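Local coordinates for protein deoxyribodipyrimidine photo-lyase (Oryza sativa Japonica Group, PDB 3UMV) that repairs UV-damaged DNA, using light and a bound FAD cofactor to split cyclobutane pyrimidine dimers back into separate pyrimidines, at residues K349-H354 and S440-H445; E366-A371 and L404-G409; M461-C466 and F470-Y475. All coordinates share one frame; numbering follows the deposited sequence.

Contact 1: residues K349-H354 and S440-H445; sequences KTLMDH and SICGLH. With EDO (1,2-ethanediol), chain D.
Leu351 points toward the Ile441-Cys442 backbone and touches it with CD1, so almost everything in this contact is done by one methyl. CD1 of Leu351 sits 3.5 Å from the carbonyl oxygen of Ile441, while CD2, the other branch, stays at 4.2 Å from the same Ile441 O. Both methyls come to that oxygen from the same side, CD1 leading, and CD1 also reaches on toward Cys442, 4.1 Å from CA and 4.3 Å from SG of that residue. Leu351 CG lies opposite the carbonyl carbon of its own residue, at chi1 -78°, which throws the fork outward from helix 345-353. Ile441 O is buried and has no polar partner in the model; the leucine methyl packs on it. Beyond its carbonyl Ile441 offers little, for its side chain packs on Ala413 and Ala417 of helix 410-424, the helix whose Pro410 also meets Leu351.

Both helices belong to the helical FAD-binding part of the photolyase, and they meet near their C-terminal ends. Gly443, with a positive phi of 61°, is the first residue after helix 431-442 to leave helical geometry, and Ser440, shortly before it, touches the FAD. At the end of helix 345-353, His354 N bonds back to Leu351 O at 3.2 Å.

Past the glycine, Leu444 lays its CG over the centre of one face of the His445 imidazole, 3.6 Å above the ring plane. His445 ND1 is bonded to the backbone O of Tyr183, and the O of His445 accepts a hydrogen bond of 2.8 Å from O2 of a 1,2-ethanediol, probably picked up from the crystallisation liquor.

Contact 2: residues E366-A371 and L404-G409; sequences EQLENA and LEWTSG. With EDO (1,2-ethanediol), chain F.
Leu368 brings its two methyls to two different neighbours, the indole of Trp406 and the methyl of Thr407. The setting is the helical FAD-binding part of the photolyase: helix 365-369, closed by a Schellman motif, lies against the end of helix 393-405, where Trp406 is a predicted member of the tryptophan electron-transfer chain.

The packing across the contact is apolar. CD2 of Leu368 meets the indole at its edge, near the ring plane, 4.2 Å from CE3 of Trp406. CD1 turns to Thr407 and, in the one of its two deposited conformers given here, lies 4.1 Å from its CG2, the two side chains crossing at a slant. With CG of Leu368 opposite the carbonyl carbon and beside the backbone N, chi1 -66°, the fork projects off the helix toward these two partners. Trp406 also meets the ring of Trp378, another predicted member of the chain, edge-to-face.

Backbone hydrogen bonds shape the helix end. Asn370 N still bonds to Glu366 O at 3.0 Å, but Ala371, with a positive phi of 59°, is the C-prime residue: its N reaches back to Leu368 O, also at 3.0 Å, and Lys372 N closes the motif on Gln367 O.

The polar side chains look elsewhere. In that same conformer Thr407 OG1 is bonded to Ile403 O one turn back, and CG2 faces the leucine. Glu405 carries an extended chain whose carboxylate takes no part in the leucine packing; its OE2 forms a salt bridge with Lys402 and its OE1 a hydrogen bond with Tyr460 OH. A 1,2-ethanediol, probably from the crystallisation liquor, adds a further bond to that carboxylate, its O1 donating to Glu405 OE1 over 2.8 Å.

Contact 3: residues M461-C466 and F470-Y475; sequences MNYAGC and FDVDAY
Cys466 packs against both Phe470 and Val472, and its CB does the touching: 3.9 Å from CE2 of Phe470 and 4.1 Å from CG2 of Val472. The Cys466 SG stands obliquely to the Phe470 ring, 5.4 Å from its centroid, a sulfur-aromatic contact. Val472 uses its other branch on Tyr463: CG1 approaches the phenol at a slant, 3.7 Å from OH. With CG anti to its backbone N, chi1 -169°, Tyr463 reaches across to this second helix.

The arrangement is a tight corner between two consecutive helices: a two-residue break, Phe470 and Asp471, with Asp471 at the centre of an inverse gamma turn, separates helix 463-469 from helix 472-489. Tyr463 and Cys466 set the corner against Leu377 of helix 376-388 and Tyr398 of helix 393-405. Phe470 N donates to Cys466 O at 3.1 Å, the nitrogen lying nearly along the line of the carbonyl (C=O...N 172°), and the same oxygen sits over one face of the Phe470 ring.

Each helix start is capped by an acidic or amide side chain. Asn462 OD1 accepts from Gly465 N at 2.9 Å, from above its carbonyl plane, and Asp471 OD1 accepts from Ala474 N at 3.2 Å, from above the carboxylate plane.

Overall arrangement
After the N-terminal alpha/beta part the chain enters its helical part, where all three contacts lie. Contact 1 opens at 349-354; contact 2 opens soon after at 366-371 and closes at 404-409, nested wholly inside the long loop that contact 1 completes at 440-445. The two meet through Leu404: its CD2 lies 3.8 Å from Ile441 O and its CD1 4.2 Å from Leu351 CD2. Contact 3 follows in series, a short-range corner near the C terminus; it touches neither of the others, coming within about 5 Å of contact 2 at the nearest atoms. Contact 1 ties helix 345-353 to 431-442, contact 2 ties 365-369 to 393-405, and contact 3 folds the last two helices against one another.

Contact 1: residues K349-H354 and S440-H445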
ATOM      1  N   LYS A 349     -14.881  16.856 -17.440  1.00 15.56           N
ATOM      2  CA  LYS A 349     -15.447  17.571 -18.584  1.00 14.19           C
ATOM      3  C   LYS A 349     -14.615  17.387 -19.854  1.00 17.17           C
ATOM      4  O   LYS A 349     -15.154  17.187 -20.944  1.00 17.33           O
ATOM      5  CB  LYS A 349     -15.631  19.047 -18.253  1.00 17.37           C
ATOM      6  CG  LYS A 349     -16.757  19.278 -17.255  1.00 18.92           C
ATOM      7  CD  LYS A 349     -16.773  20.697 -16.722  1.00 23.63           C
ATOM      8  CE  LYS A 349     -17.333  21.668 -17.727  1.00 27.13           C
ATOM      9  NZ  LYS A 349     -17.352  23.082 -17.227  1.00 30.21           N
ATOM     10  N   THR A 350     -13.297  17.447 -19.719  1.00 14.52           N
ATOM     11  CA  THR A 350     -12.464  17.314 -20.905  1.00 13.94           C
ATOM     12  C   THR A 350     -12.551  15.899 -21.476  1.00 15.08           C
ATOM     13  O   THR A 350     -12.571  15.714 -22.683  1.00 17.06           O
ATOM     14  CB  THR A 350     -10.993  17.731 -20.661  1.00 16.73           C
ATOM     15  OG1 THR A 350     -10.352  17.932 -21.926  1.00 18.75           O
ATOM     16  CG2 THR A 350     -10.243  16.661 -19.908  1.00 18.34           C
ATOM     17  N   LEU A 351     -12.616  14.897 -20.601  1.00 12.18           N
ATOM     18  CA  LEU A 351     -12.781  13.528 -21.058  1.00 15.05           C
ATOM     19  C   LEU A 351     -14.146  13.335 -21.731  1.00 15.89           C
ATOM     20  O   LEU A 351     -14.236  12.666 -22.767  1.00 16.56           O
ATOM     21  CB  LEU A 351     -12.562  12.547 -19.906  1.00 16.60           C
ATOM     22  CG  LEU A 351     -11.086  12.321 -19.555  1.00 17.62           C
ATOM     23  CD1 LEU A 351     -10.946  11.539 -18.256  1.00 12.03           C
ATOM     24  CD2 LEU A 351     -10.382  11.590 -20.699  1.00 14.32           C
ATOM     25  N   MET A 352     -15.183  13.964 -21.179  1.00 15.66           N
ATOM     26  CA  MET A 352     -16.525  13.885 -21.764  1.00 16.53           C
ATOM     27  C   MET A 352     -16.578  14.568 -23.128  1.00 20.27           C
ATOM     28  O   MET A 352     -17.195  14.050 -24.059  1.00 20.43           O
ATOM     29  CB  MET A 352     -17.575  14.494 -20.828  1.00 15.92           C
ATOM     30  CG  MET A 352     -17.760  13.705 -19.529  1.00 15.33           C
ATOM     31  SD  MET A 352     -18.872  14.501 -18.359  1.00 23.15           S
ATOM     32  CE  MET A 352     -20.419  14.354 -19.255  1.00 22.91           C
ATOM     33  N   ASP A 353     -15.941  15.732 -23.233  1.00 17.55           N
ATOM     34  CA  ASP A 353     -15.878  16.474 -24.490  1.00 17.55           C
ATOM     35  C   ASP A 353     -15.286  15.643 -25.618  1.00 21.60           C
ATOM     36  O   ASP A 353     -15.568  15.883 -26.795  1.00 24.61           O
ATOM     37  CB  ASP A 353     -15.018  17.738 -24.344  1.00 19.93           C
ATOM     38  CG  ASP A 353     -15.662  18.796 -23.488  1.00 26.45           C
ATOM     39  OD1 ASP A 353     -16.896  18.736 -23.291  1.00 28.85           O
ATOM     40  OD2 ASP A 353     -14.926  19.697 -23.012  1.00 26.33           O
ATOM     41  N   HIS A 354     -14.447  14.676 -25.264  1.00 18.24           N
ATOM     42  CA  HIS A 354     -13.737  13.907 -26.270  1.00 18.74           C
ATOM     43  C   HIS A 354     -14.192  12.463 -26.341  1.00 19.13           C
ATOM     44  O   HIS A 354     -13.572  11.633 -27.006  1.00 20.65           O
ATOM     45  CB  HIS A 354     -12.232  14.039 -26.044  1.00 14.99           C
ATOM     46  CG  HIS A 354     -11.724  15.404 -26.371  1.00 18.09           C
ATOM     47  ND1 HIS A 354     -11.253  15.737 -27.621  1.00 21.90           N
ATOM     48  CD2 HIS A 354     -11.662  16.536 -25.633  1.00 19.05           C
ATOM     49  CE1 HIS A 354     -10.903  17.010 -27.636  1.00 21.84           C
ATOM     50  NE2 HIS A 354     -11.136  17.517 -26.440  1.00 20.73           N
ATOM     51  N   SER A 440      -3.092   8.955 -14.229  1.00 10.70           N
ATOM     52  CA  SER A 440      -2.780   8.680 -15.625  1.00 11.20           C
ATOM     53  C   SER A 440      -3.967   8.928 -16.537  1.00 10.40           C
ATOM     54  O   SER A 440      -3.834   9.548 -17.593  1.00 12.82           O
ATOM     55  CB  SER A 440      -2.328   7.224 -15.763  1.00 15.56           C
ATOM     56  OG  SER A 440      -1.170   7.016 -14.977  1.00 16.90           O
ATOM     57  N   ILE A 441      -5.125   8.453 -16.110  1.00 12.05           N
ATOM     58  CA  ILE A 441      -6.269   8.347 -17.000  1.00  9.35           C
ATOM     59  C   ILE A 441      -7.213   9.549 -16.830  1.00 13.47           C
ATOM     60  O   ILE A 441      -7.849   9.969 -17.787  1.00 17.03           O
ATOM     61  CB  ILE A 441      -6.977   6.980 -16.786  1.00  8.10           C
ATOM     62  CG1 ILE A 441      -6.049   5.867 -17.279  1.00 12.68           C
ATOM     63  CG2 ILE A 441      -8.343   6.907 -17.488  1.00 13.13           C
ATOM     64  CD1 ILE A 441      -6.534   4.472 -17.007  1.00 16.49           C
ATOM     65  N   CYS A 442      -7.241  10.126 -15.627  1.00 11.89           N
ATOM     66  CA  CYS A 442      -8.199  11.176 -15.259  1.00 11.58           C
ATOM     67  C   CYS A 442      -7.524  12.455 -14.766  1.00 14.99           C
ATOM     68  O   CYS A 442      -8.188  13.342 -14.244  1.00 15.68           O
ATOM     69  CB  CYS A 442      -9.163  10.685 -14.179  1.00 14.99           C
ATOM     70  SG  CYS A 442     -10.068   9.257 -14.673  1.00 21.48           S
ATOM     71  N   GLY A 443      -6.210  12.534 -14.941  1.00 12.16           N
ATOM     72  CA  GLY A 443      -5.433  13.702 -14.570  1.00 13.68           C
ATOM     73  C   GLY A 443      -5.469  14.077 -13.096  1.00 14.29           C
ATOM     74  O   GLY A 443      -5.225  15.220 -12.741  1.00 13.71           O
ATOM     75  N   LEU A 444      -5.779  13.113 -12.232  1.00 12.62           N
ATOM     76  CA  LEU A 444      -5.850  13.378 -10.797  1.00 13.42           C
ATOM     77  C   LEU A 444      -4.495  13.880 -10.314  1.00 11.52           C
ATOM     78  O   LEU A 444      -3.464  13.325 -10.679  1.00 13.34           O
ATOM     79  CB  LEU A 444      -6.240  12.100 -10.042  1.00 14.92           C
ATOM     80  CG  LEU A 444      -6.373  12.224  -8.515  1.00 15.55           C
ATOM     81  CD1 LEU A 444      -7.430  13.253  -8.152  1.00 17.78           C
ATOM     82  CD2 LEU A 444      -6.667  10.886  -7.840  1.00 11.98           C
ATOM     83  N   HIS A 445      -4.513  14.948  -9.518  1.00 11.89           N
ATOM     84  CA  HIS A 445      -3.294  15.550  -8.947  1.00 12.04           C
ATOM     85  C   HIS A 445      -2.360  16.148 -10.001  1.00 19.54           C
ATOM     86  O   HIS A 445      -1.226  16.518  -9.685  1.00 20.42           O
ATOM     87  CB  HIS A 445      -2.502  14.555  -8.099  1.00 16.03           C
ATOM     88  CG  HIS A 445      -3.293  13.891  -7.018  1.00 13.30           C
ATOM     89  ND1 HIS A 445      -4.233  14.548  -6.250  1.00 15.10           N
ATOM     90  CD2 HIS A 445      -3.259  12.613  -6.559  1.00  9.02           C
ATOM     91  CE1 HIS A 445      -4.749  13.703  -5.372  1.00 10.39           C
ATOM     92  NE2 HIS A 445      -4.173  12.525  -5.539  1.00 18.56           N
TER
HETATM   93  C1  EDO D 703      -0.439  20.456 -11.038  1.00 38.29           C
HETATM   94  O1  EDO D 703       0.718  20.932 -11.610  1.00 41.20           O
HETATM   95  C2  EDO D 703      -0.428  19.375 -10.200  1.00 38.02           C
HETATM   96  O2  EDO D 703       0.654  18.522 -10.132  1.00 39.03           O

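Contact 2: residues E366-A371 and L404-G409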
ATOM      1  N   GLU A 366      -8.666  -8.641 -22.620  1.00 22.54           N
ATOM      2  CA  GLU A 366      -7.862  -9.847 -22.821  1.00 22.76           C
ATOM      3  C   GLU A 366      -6.593  -9.567 -23.626  1.00 19.33           C
ATOM      4  O   GLU A 366      -5.516 -10.044 -23.271  1.00 22.80           O
ATOM      5  CB  GLU A 366      -8.685 -10.975 -23.470  1.00 26.40           C
ATOM      6  CG  GLU A 366      -7.891 -12.261 -23.758  1.00 38.42           C
ATOM      7  CD  GLU A 366      -7.384 -12.356 -25.207  1.00 52.15           C
ATOM      8  OE1 GLU A 366      -8.173 -12.102 -26.150  1.00 57.05           O
ATOM      9  OE2 GLU A 366      -6.191 -12.693 -25.402  1.00 54.31           O
ATOM     10  N   GLN A 367      -6.727  -8.783 -24.694  1.00 17.71           N
ATOM     11  CA  GLN A 367      -5.595  -8.425 -25.553  1.00 21.91           C
ATOM     12  C   GLN A 367      -4.549  -7.582 -24.817  1.00 16.47           C
ATOM     13  O   GLN A 367      -3.346  -7.787 -24.998  1.00 15.95           O
ATOM     14  CB  GLN A 367      -6.072  -7.681 -26.798  1.00 21.12           C
ATOM     15  CG  GLN A 367      -6.767  -8.588 -27.815  1.00 14.80           C
ATOM     16  CD  GLN A 367      -7.553  -7.822 -28.861  1.00 17.56           C
ATOM     17  OE1 GLN A 367      -7.875  -6.654 -28.680  1.00 21.34           O
ATOM     18  NE2 GLN A 367      -7.883  -8.494 -29.972  1.00 21.18           N
ATOM     19  N   LEU A 368      -5.014  -6.635 -24.010  1.00 16.53           N
ATOM     20  CA  LEU A 368      -4.115  -5.845 -23.172  1.00 15.76           C
ATOM     21  C   LEU A 368      -3.424  -6.733 -22.152  1.00 15.48           C
ATOM     22  O   LEU A 368      -2.201  -6.687 -21.986  1.00 17.84           O
ATOM     23  CB  LEU A 368      -4.890  -4.727 -22.474  1.00 18.36           C
ATOM     24  CG  LEU A 368      -5.464  -3.647 -23.400  1.00 15.97           C
ATOM     25  CD1 LEU A 368      -6.481  -2.757 -22.688  1.00 18.04           C
ATOM     26  CD2 LEU A 368      -4.352  -2.809 -24.031  1.00 14.72           C
ATOM     27  N   GLU A 369      -4.204  -7.545 -21.456  1.00 15.84           N
ATOM     28  CA  GLU A 369      -3.644  -8.402 -20.414  1.00 16.91           C
ATOM     29  C   GLU A 369      -2.534  -9.307 -20.944  1.00 17.13           C
ATOM     30  O   GLU A 369      -1.543  -9.567 -20.261  1.00 17.01           O
ATOM     31  CB  GLU A 369      -4.727  -9.256 -19.778  1.00 15.10           C
ATOM     32  CG  GLU A 369      -4.173 -10.184 -18.717  1.00 14.77           C
ATOM     33  CD  GLU A 369      -5.224 -10.676 -17.769  1.00 19.25           C
ATOM     34  OE1 GLU A 369      -4.842 -11.330 -16.786  1.00 18.05           O
ATOM     35  OE2 GLU A 369      -6.426 -10.411 -17.995  1.00 22.92           O
ATOM     36  N   ASN A 370      -2.711  -9.801 -22.162  1.00 17.57           N
ATOM     37  CA  ASN A 370      -1.738 -10.709 -22.749  1.00 18.81           C
ATOM     38  C   ASN A 370      -0.673 -10.014 -23.592  1.00 20.37           C
ATOM     39  O   ASN A 370       0.108 -10.681 -24.277  1.00 18.30           O
ATOM     40  CB  ASN A 370      -2.449 -11.801 -23.555  1.00 22.99           C
ATOM     41  CG  ASN A 370      -3.214 -12.760 -22.668  1.00 23.94           C
ATOM     42  OD1 ASN A 370      -4.434 -12.649 -22.510  1.00 28.58           O
ATOM     43  ND2 ASN A 370      -2.495 -13.690 -22.055  1.00 27.52           N
ATOM     44  N   ALA A 371      -0.645  -8.682 -23.526  1.00 16.95           N
ATOM     45  CA  ALA A 371       0.373  -7.872 -24.189  1.00 15.42           C
ATOM     46  C   ALA A 371       0.412  -8.090 -25.704  1.00 19.00           C
ATOM     47  O   ALA A 371       1.477  -8.321 -26.286  1.00 18.95           O
ATOM     48  CB  ALA A 371       1.759  -8.112 -23.558  1.00 13.80           C
ATOM     49  N   LEU A 404      -6.035   4.308 -21.795  1.00 14.83           N
ATOM     50  CA  LEU A 404      -6.980   5.376 -22.148  1.00 13.49           C
ATOM     51  C   LEU A 404      -7.063   5.567 -23.664  1.00 17.46           C
ATOM     52  O   LEU A 404      -8.155   5.718 -24.250  1.00 15.49           O
ATOM     53  CB  LEU A 404      -6.562   6.692 -21.491  1.00 13.73           C
ATOM     54  CG  LEU A 404      -7.345   7.929 -21.934  1.00 14.60           C
ATOM     55  CD1 LEU A 404      -8.828   7.777 -21.586  1.00 14.06           C
ATOM     56  CD2 LEU A 404      -6.762   9.185 -21.290  1.00 17.17           C
ATOM     57  N   GLU A 405      -5.905   5.544 -24.314  1.00 15.51           N
ATOM     58  CA  GLU A 405      -5.853   5.801 -25.750  1.00 17.23           C
ATOM     59  C   GLU A 405      -6.446   4.676 -26.600  1.00 14.69           C
ATOM     60  O   GLU A 405      -6.868   4.908 -27.720  1.00 15.96           O
ATOM     61  CB  GLU A 405      -4.404   6.024 -26.161  1.00 19.96           C
ATOM     62  CG  GLU A 405      -4.236   6.699 -27.504  1.00 20.75           C
ATOM     63  CD  GLU A 405      -2.793   7.058 -27.783  1.00 21.55           C
ATOM     64  OE1 GLU A 405      -2.543   7.729 -28.796  1.00 23.93           O
ATOM     65  OE2 GLU A 405      -1.910   6.694 -26.981  1.00 22.96           O
ATOM     66  N   TRP A 406      -6.464   3.461 -26.068  1.00 15.15           N
ATOM     67  CA  TRP A 406      -6.863   2.299 -26.849  1.00 17.35           C
ATOM     68  C   TRP A 406      -8.118   1.623 -26.304  1.00 15.27           C
ATOM     69  O   TRP A 406      -8.334   0.441 -26.538  1.00 19.08           O
ATOM     70  CB  TRP A 406      -5.731   1.262 -26.885  1.00 18.76           C
ATOM     71  CG  TRP A 406      -4.452   1.787 -27.444  1.00 18.11           C
ATOM     72  CD1 TRP A 406      -4.295   2.806 -28.343  1.00 14.04           C
ATOM     73  CD2 TRP A 406      -3.139   1.333 -27.115  1.00 17.93           C
ATOM     74  NE1 TRP A 406      -2.951   2.999 -28.605  1.00 22.01           N
ATOM     75  CE2 TRP A 406      -2.228   2.106 -27.857  1.00 17.85           C
ATOM     76  CE3 TRP A 406      -2.645   0.344 -26.257  1.00 16.70           C
ATOM     77  CZ2 TRP A 406      -0.846   1.919 -27.764  1.00 22.10           C
ATOM     78  CZ3 TRP A 406      -1.269   0.151 -26.182  1.00 19.67           C
ATOM     79  CH2 TRP A 406      -0.393   0.941 -26.922  1.00 21.73           C
ATOM     80  N   THR A 407      -8.935   2.350 -25.554  0.50 12.76           N
ATOM     81  CA  THR A 407     -10.209   1.776 -25.141  0.50 15.77           C
ATOM     82  C   THR A 407     -11.353   2.725 -25.449  0.50 18.18           C
ATOM     83  O   THR A 407     -11.134   3.897 -25.765  0.50 19.66           O
ATOM     84  CB  THR A 407     -10.220   1.339 -23.659  0.50 16.03           C
ATOM     85  OG1 THR A 407      -9.927   2.461 -22.821  0.50 10.33           O
ATOM     86  CG2 THR A 407      -9.186   0.244 -23.419  0.50 18.39           C
ATOM     87  N   SER A 408     -12.573   2.210 -25.376  1.00 20.74           N
ATOM     88  CA  SER A 408     -13.744   2.950 -25.840  1.00 23.43           C
ATOM     89  C   SER A 408     -14.037   4.244 -25.065  1.00 22.62           C
ATOM     90  O   SER A 408     -14.589   5.194 -25.626  1.00 27.81           O
ATOM     91  CB  SER A 408     -14.985   2.043 -25.869  1.00 26.94           C
ATOM     92  OG  SER A 408     -15.292   1.567 -24.568  1.00 29.75           O
ATOM     93  N   GLY A 409     -13.668   4.289 -23.787  1.00 16.81           N
ATOM     94  CA  GLY A 409     -13.842   5.490 -22.992  1.00 19.19           C
ATOM     95  C   GLY A 409     -13.058   5.401 -21.701  1.00 16.51           C
ATOM     96  O   GLY A 409     -12.563   4.326 -21.347  1.00 20.35           O
TER
HETATM   97  C1  EDO F 706      -4.633  10.165 -30.132  1.00 48.99           C
HETATM   98  O1  EDO F 706      -4.816   8.808 -29.997  1.00 50.48           O
HETATM   99  C2  EDO F 706      -4.683  10.970 -29.032  1.00 45.09           C
HETATM  100  O2  EDO F 706      -4.430  12.313 -29.160  1.00 44.48           O

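Contact 3: residues M461-C466 and F470-Y475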
ATOM      1  N   MET A 461       1.317  11.063 -23.300  1.00 15.98           N
ATOM      2  CA  MET A 461       2.679  10.552 -23.405  1.00 16.96           C
ATOM      3  C   MET A 461       2.708   9.644 -24.622  1.00 19.94           C
ATOM      4  O   MET A 461       1.701   9.013 -24.953  1.00 23.73           O
ATOM      5  CB  MET A 461       3.067   9.755 -22.159  1.00 16.02           C
ATOM      6  CG  MET A 461       3.206  10.564 -20.856  1.00 14.83           C
ATOM      7  SD  MET A 461       3.437   9.469 -19.417  1.00 23.52           S
ATOM      8  CE  MET A 461       5.171   9.029 -19.585  1.00 23.67           C
ATOM      9  N   ASN A 462       3.843   9.578 -25.313  1.00 21.34           N
ATOM     10  CA  ASN A 462       3.916   8.686 -26.468  1.00 24.02           C
ATOM     11  C   ASN A 462       5.262   8.003 -26.609  1.00 23.73           C
ATOM     12  O   ASN A 462       6.207   8.315 -25.870  1.00 22.34           O
ATOM     13  CB  ASN A 462       3.476   9.372 -27.775  1.00 27.30           C
ATOM     14  CG  ASN A 462       4.349  10.566 -28.152  1.00 31.42           C
ATOM     15  OD1 ASN A 462       5.382  10.833 -27.527  1.00 33.00           O
ATOM     16  ND2 ASN A 462       3.937  11.282 -29.199  1.00 33.53           N
ATOM     17  N   TYR A 463       5.311   7.041 -27.530  1.00 23.83           N
ATOM     18  CA  TYR A 463       6.485   6.221 -27.780  1.00 28.69           C
ATOM     19  C   TYR A 463       7.661   7.131 -28.096  1.00 27.47           C
ATOM     20  O   TYR A 463       8.730   7.003 -27.500  1.00 29.16           O
ATOM     21  CB  TYR A 463       6.201   5.293 -28.967  1.00 32.63           C
ATOM     22  CG  TYR A 463       7.203   4.182 -29.209  1.00 38.84           C
ATOM     23  CD1 TYR A 463       8.384   4.419 -29.906  1.00 43.38           C
ATOM     24  CD2 TYR A 463       6.942   2.881 -28.790  1.00 38.19           C
ATOM     25  CE1 TYR A 463       9.295   3.393 -30.147  1.00 43.99           C
ATOM     26  CE2 TYR A 463       7.840   1.854 -29.028  1.00 41.08           C
ATOM     27  CZ  TYR A 463       9.018   2.114 -29.705  1.00 43.59           C
ATOM     28  OH  TYR A 463       9.914   1.091 -29.942  1.00 44.48           O
ATOM     29  N   ALA A 464       7.452   8.058 -29.027  1.00 27.80           N
ATOM     30  CA  ALA A 464       8.512   8.982 -29.426  1.00 32.32           C
ATOM     31  C   ALA A 464       9.067   9.756 -28.232  1.00 35.42           C
ATOM     32  O   ALA A 464      10.263  10.026 -28.158  1.00 37.86           O
ATOM     33  CB  ALA A 464       8.016   9.937 -30.506  1.00 31.74           C
ATOM     34  N   GLY A 465       8.189  10.111 -27.300  1.00 34.89           N
ATOM     35  CA  GLY A 465       8.596  10.848 -26.115  1.00 34.31           C
ATOM     36  C   GLY A 465       9.490  10.015 -25.226  1.00 31.80           C
ATOM     37  O   GLY A 465      10.426  10.528 -24.605  1.00 33.65           O
ATOM     38  N   CYS A 466       9.204   8.719 -25.163  1.00 32.43           N
ATOM     39  CA  CYS A 466      10.033   7.805 -24.387  1.00 23.42           C
ATOM     40  C   CYS A 466      11.392   7.602 -25.035  1.00 29.11           C
ATOM     41  O   CYS A 466      12.406   7.556 -24.340  1.00 26.92           O
ATOM     42  CB  CYS A 466       9.334   6.462 -24.205  1.00 22.28           C
ATOM     43  SG  CYS A 466       7.864   6.573 -23.150  1.00 27.73           S
ATOM     44  N   PHE A 470      15.115   7.715 -22.883  1.00 28.74           N
ATOM     45  CA  PHE A 470      15.906   6.535 -22.539  1.00 26.21           C
ATOM     46  C   PHE A 470      15.938   5.508 -23.662  1.00 25.94           C
ATOM     47  O   PHE A 470      15.184   5.615 -24.632  1.00 26.22           O
ATOM     48  CB  PHE A 470      15.394   5.883 -21.249  1.00 20.63           C
ATOM     49  CG  PHE A 470      13.979   5.344 -21.349  1.00 20.06           C
ATOM     50  CD1 PHE A 470      13.752   4.020 -21.679  1.00 18.54           C
ATOM     51  CD2 PHE A 470      12.889   6.162 -21.102  1.00 24.54           C
ATOM     52  CE1 PHE A 470      12.445   3.521 -21.772  1.00 19.81           C
ATOM     53  CE2 PHE A 470      11.587   5.669 -21.184  1.00 24.02           C
ATOM     54  CZ  PHE A 470      11.371   4.349 -21.520  1.00 24.92           C
ATOM     55  N   ASP A 471      16.800   4.507 -23.505  1.00 23.53           N
ATOM     56  CA  ASP A 471      16.989   3.460 -24.510  1.00 27.07           C
ATOM     57  C   ASP A 471      15.827   2.465 -24.470  1.00 24.94           C
ATOM     58  O   ASP A 471      15.898   1.448 -23.776  1.00 19.90           O
ATOM     59  CB  ASP A 471      18.323   2.741 -24.242  1.00 26.56           C
ATOM     60  CG  ASP A 471      18.733   1.781 -25.356  1.00 30.36           C
ATOM     61  OD1 ASP A 471      17.903   1.419 -26.213  1.00 29.51           O
ATOM     62  OD2 ASP A 471      19.911   1.370 -25.359  1.00 36.99           O
ATOM     63  N   VAL A 472      14.763   2.777 -25.214  1.00 21.63           N
ATOM     64  CA  VAL A 472      13.558   1.944 -25.301  1.00 20.56           C
ATOM     65  C   VAL A 472      13.847   0.492 -25.700  1.00 19.83           C
ATOM     66  O   VAL A 472      13.246  -0.433 -25.158  1.00 23.76           O
ATOM     67  CB  VAL A 472      12.544   2.541 -26.306  1.00 26.64           C
ATOM     68  CG1 VAL A 472      11.391   1.572 -26.541  1.00 28.57           C
ATOM     69  CG2 VAL A 472      12.019   3.874 -25.801  1.00 27.11           C
ATOM     70  N   ASP A 473      14.770   0.290 -26.639  1.00 22.67           N
ATOM     71  CA  ASP A 473      15.075  -1.060 -27.095  1.00 25.60           C
ATOM     72  C   ASP A 473      15.743  -1.893 -26.005  1.00 24.99           C
ATOM     73  O   ASP A 473      15.520  -3.105 -25.912  1.00 22.42           O
ATOM     74  CB  ASP A 473      15.945  -1.023 -28.358  1.00 36.96           C
ATOM     75  CG  ASP A 473      15.217  -0.415 -29.545  1.00 47.56           C
ATOM     76  OD1 ASP A 473      13.966  -0.356 -29.514  1.00 49.37           O
ATOM     77  OD2 ASP A 473      15.895  -0.004 -30.509  1.00 53.73           O
ATOM     78  N   ALA A 474      16.553  -1.236 -25.174  1.00 23.49           N
ATOM     79  CA  ALA A 474      17.189  -1.908 -24.054  1.00 23.86           C
ATOM     80  C   ALA A 474      16.144  -2.372 -23.034  1.00 22.39           C
ATOM     81  O   ALA A 474      16.224  -3.486 -22.521  1.00 25.54           O
ATOM     82  CB  ALA A 474      18.246  -1.001 -23.405  1.00 25.44           C
ATOM     83  N   TYR A 475      15.149  -1.535 -22.760  1.00 20.57           N
ATOM     84  CA  TYR A 475      14.084  -1.921 -21.843  1.00 18.38           C
ATOM     85  C   TYR A 475      13.309  -3.096 -22.402  1.00 21.12           C
ATOM     86  O   TYR A 475      13.009  -4.053 -21.701  1.00 21.75           O
ATOM     87  CB  TYR A 475      13.135  -0.753 -21.585  1.00 18.15           C
ATOM     88  CG  TYR A 475      11.958  -1.097 -20.701  1.00 18.11           C
ATOM     89  CD1 TYR A 475      10.672  -1.166 -21.224  1.00 17.84           C
ATOM     90  CD2 TYR A 475      12.124  -1.333 -19.341  1.00 19.59           C
ATOM     91  CE1 TYR A 475       9.592  -1.457 -20.428  1.00 18.28           C
ATOM     92  CE2 TYR A 475      11.044  -1.630 -18.533  1.00 16.64           C
ATOM     93  CZ  TYR A 475       9.777  -1.695 -19.087  1.00 17.08           C
ATOM     94  OH  TYR A 475       8.682  -1.975 -18.324  1.00 17.28           O
TER